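Local coordinates for AGR_C_1268p (Agrobacterium tumefaciens str. C58, PDB 2GHS), which is a regucalcin-like beta-propeller of the SMP-30 family that probably binds a divalent metal ion and acts as a gluconolactonase, at residues T122-D130 with S162-V171. Numbering follows the deposited sequence. Where two conformers were deposited one is given.
With K (potassium ion), chain B.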
# COMPACT_ATOMS: atom_id res chain seq x y z
N THR A 122 -13.03 17.08 -2.50
CA THR A 122 -14.23 17.14 -3.34
C THR A 122 -14.50 15.72 -3.88
O THR A 122 -13.57 15.08 -4.39
CB THR A 122 -13.98 18.07 -4.55
OG1 THR A 122 -13.45 19.34 -4.13
CG2 THR A 122 -15.26 18.30 -5.32
N LEU A 123 -15.74 15.21 -3.76
CA LEU A 123 -16.04 13.88 -4.31
C LEU A 123 -15.70 13.78 -5.80
O LEU A 123 -16.06 14.67 -6.60
CB LEU A 123 -17.50 13.49 -4.10
CG LEU A 123 -17.88 12.08 -4.56
CD1 LEU A 123 -17.34 11.02 -3.64
CD2 LEU A 123 -19.38 12.06 -4.63
N HIS A 124 -15.00 12.71 -6.18
CA HIS A 124 -14.62 12.38 -7.56
C HIS A 124 -15.49 11.26 -8.12
O HIS A 124 -16.01 11.34 -9.24
CB HIS A 124 -13.14 11.97 -7.59
CG HIS A 124 -12.66 11.48 -8.91
ND1 HIS A 124 -12.68 12.26 -10.05
CD2 HIS A 124 -12.13 10.29 -9.29
CE1 HIS A 124 -12.20 11.56 -11.06
NE2 HIS A 124 -11.84 10.37 -10.63
N ALA A 125 -15.64 10.21 -7.33
CA ALA A 125 -16.48 9.09 -7.69
C ALA A 125 -16.90 8.33 -6.45
O ALA A 125 -16.15 8.22 -5.50
CB ALA A 125 -15.73 8.18 -8.66
N GLU A 126 -18.10 7.77 -6.47
CA GLU A 126 -18.54 6.90 -5.37
C GLU A 126 -17.71 5.60 -5.37
O GLU A 126 -17.29 5.13 -6.42
CB GLU A 126 -20.08 6.67 -5.41
CG GLU A 126 -20.84 7.98 -5.05
CD GLU A 126 -22.35 7.87 -4.89
OE1 GLU A 126 -22.91 6.77 -5.07
OE2 GLU A 126 -22.97 8.93 -4.56
N LEU A 127 -17.46 5.01 -4.20
CA LEU A 127 -16.78 3.72 -4.10
C LEU A 127 -17.34 3.10 -2.85
O LEU A 127 -16.98 3.52 -1.73
CB LEU A 127 -15.26 3.90 -3.97
CG LEU A 127 -14.40 2.64 -3.88
CD1 LEU A 127 -14.46 1.91 -5.17
CD2 LEU A 127 -12.98 3.05 -3.48
N GLU A 128 -18.26 2.15 -3.04
CA GLU A 128 -18.96 1.55 -1.91
C GLU A 128 -19.43 2.62 -0.94
O GLU A 128 -19.41 2.45 0.29
CB GLU A 128 -18.05 0.53 -1.22
CG GLU A 128 -17.75 -0.67 -2.12
CD GLU A 128 -17.09 -1.83 -1.39
OE1 GLU A 128 -16.80 -1.73 -0.17
OE2 GLU A 128 -16.85 -2.86 -2.05
N SER A 129 -19.94 3.70 -1.51
CA SER A 129 -20.36 4.85 -0.74
C SER A 129 -21.69 4.60 -0.03
O SER A 129 -22.10 5.39 0.83
CB SER A 129 -20.47 6.09 -1.62
OG SER A 129 -19.20 6.48 -2.15
N ASP A 130 -22.40 3.55 -0.43
CA ASP A 130 -23.62 3.09 0.22
C ASP A 130 -23.46 1.83 1.06
O ASP A 130 -24.48 1.21 1.45
CB ASP A 130 -24.66 2.84 -0.86
CG ASP A 130 -24.20 1.79 -1.89
OD1 ASP A 130 -22.99 1.40 -1.96
OD2 ASP A 130 -25.10 1.35 -2.66
N SER A 162 -13.68 -6.50 -2.27
CA SER A 162 -13.49 -6.53 -3.71
C SER A 162 -12.26 -5.70 -4.11
O SER A 162 -11.73 -4.94 -3.29
CB SER A 162 -14.70 -5.90 -4.40
OG SER A 162 -15.89 -6.58 -4.02
N ILE A 163 -11.85 -5.86 -5.35
CA ILE A 163 -10.84 -5.02 -6.00
C ILE A 163 -11.51 -4.38 -7.19
O ILE A 163 -12.13 -5.05 -8.03
CB ILE A 163 -9.57 -5.76 -6.39
CG1 ILE A 163 -8.88 -6.20 -5.10
CG2 ILE A 163 -8.64 -4.88 -7.21
CD1 ILE A 163 -7.65 -7.08 -5.30
N TYR A 164 -11.39 -3.05 -7.22
CA TYR A 164 -11.92 -2.22 -8.32
C TYR A 164 -10.83 -1.53 -9.12
O TYR A 164 -9.76 -1.22 -8.59
CB TYR A 164 -12.81 -1.11 -7.76
CG TYR A 164 -14.01 -1.60 -6.94
CD1 TYR A 164 -13.89 -1.87 -5.60
CD2 TYR A 164 -15.25 -1.78 -7.52
CE1 TYR A 164 -14.97 -2.29 -4.85
CE2 TYR A 164 -16.32 -2.21 -6.79
CZ TYR A 164 -16.18 -2.45 -5.44
OH TYR A 164 -17.28 -2.88 -4.70
N HIS A 165 -11.17 -1.24 -10.37
CA HIS A 165 -10.38 -0.45 -11.31
C HIS A 165 -11.08 0.86 -11.47
O HIS A 165 -12.31 0.88 -11.66
CB HIS A 165 -10.38 -1.23 -12.61
CG HIS A 165 -9.73 -0.56 -13.78
ND1 HIS A 165 -10.40 0.32 -14.60
CD2 HIS A 165 -8.53 -0.78 -14.37
CE1 HIS A 165 -9.61 0.66 -15.61
NE2 HIS A 165 -8.47 0.01 -15.49
N VAL A 166 -10.31 1.95 -11.36
CA VAL A 166 -10.86 3.31 -11.50
C VAL A 166 -10.06 4.05 -12.58
O VAL A 166 -8.86 4.20 -12.47
CB VAL A 166 -10.79 4.08 -10.20
CG1 VAL A 166 -11.59 5.36 -10.35
CG2 VAL A 166 -11.34 3.23 -9.02
N ALA A 167 -10.75 4.47 -13.64
CA ALA A 167 -10.11 5.25 -14.68
C ALA A 167 -11.04 6.37 -15.10
O ALA A 167 -12.19 6.12 -15.46
CB ALA A 167 -9.82 4.40 -15.83
N LYS A 168 -10.55 7.60 -14.97
CA LYS A 168 -11.29 8.79 -15.35
C LYS A 168 -12.63 8.80 -14.66
O LYS A 168 -13.67 9.12 -15.28
CB LYS A 168 -11.44 8.90 -16.88
CG LYS A 168 -10.12 8.85 -17.60
CD LYS A 168 -10.26 9.10 -19.08
CE LYS A 168 -8.90 9.40 -19.70
NZ LYS A 168 -7.97 8.22 -19.64
N GLY A 169 -12.64 8.37 -13.41
CA GLY A 169 -13.81 8.41 -12.55
C GLY A 169 -14.81 7.28 -12.73
O GLY A 169 -15.82 7.26 -12.05
N LYS A 170 -14.53 6.36 -13.65
CA LYS A 170 -15.36 5.20 -13.91
C LYS A 170 -14.85 4.02 -13.08
O LYS A 170 -13.69 3.61 -13.20
CB LYS A 170 -15.34 4.83 -15.37
CG LYS A 170 -16.35 3.72 -15.70
CD LYS A 170 -16.31 3.38 -17.17
CE LYS A 170 -17.13 2.14 -17.48
NZ LYS A 170 -17.41 2.02 -18.94
N VAL A 171 -15.72 3.48 -12.24
CA VAL A 171 -15.34 2.37 -11.35
C VAL A 171 -15.87 1.02 -11.89
O VAL A 171 -17.08 0.90 -12.18
CB VAL A 171 -15.88 2.64 -9.93
CG1 VAL A 171 -15.52 1.50 -8.99
CG2 VAL A 171 -15.32 3.96 -9.38
K K B . -17.94 2.07 2.59
O HOH W 1 -17.06 9.77 -11.39
O HOH W 2 -17.20 -5.54 -1.90
O HOH W 3 -15.83 0.63 1.41
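Glu-128 OE2 is gripped by three donors: the phenol Tyr-164 OH at 2.7 Å, a water at 2.7 Å that is itself the acceptor for Ser-162 OG, and Thr-151 OG1 from strand 147-153. The phenol uses the anti lone pair of OE2, which lies in the ring plane at its edge, while the carboxylate is turned 85° from the ring. With chi1 at -66°, CG lies anti to the carbonyl carbon, and the extended chain beyond it carries the acid to the tyrosine hydroxyl. Over one face of the same ring sits Leu-127 CD1, a CH-pi contact 4.1 Å from the centroid and offset toward the rim; this methyl also touches Val-171 CG1 at 4.0 Å. Farther along, Val-171 CG2 packs against Glu-126 O and Ala-125 CB. At the hairpin 161-167/170-186, Gly-169 in the type I' turn brings its CA to 3.4 Å from His-124 NE2, while Tyr-324 OH bonds to both that nitrogen and Gly-169 N. A water bridges the end of strand 121-125, at His-124 O, to the hairpin turn, at Gly-169 O; here a classic beta bulge places His-124 and Ala-125 opposite Leu-111. The contact thus joins neighbouring sheets of the propeller. Glu-128 O binds the potassium ion at 2.8 Å, with the carbonyls of Asp-108, Leu-131 and Asn-134 and a water that also donates to Glu-128 OE1. Glu-128 therefore links the ion, through its carbonyl, to the strand 161-167 it meets through its carboxylate, and the donors around that carboxylate would be expected to favour its ionised form.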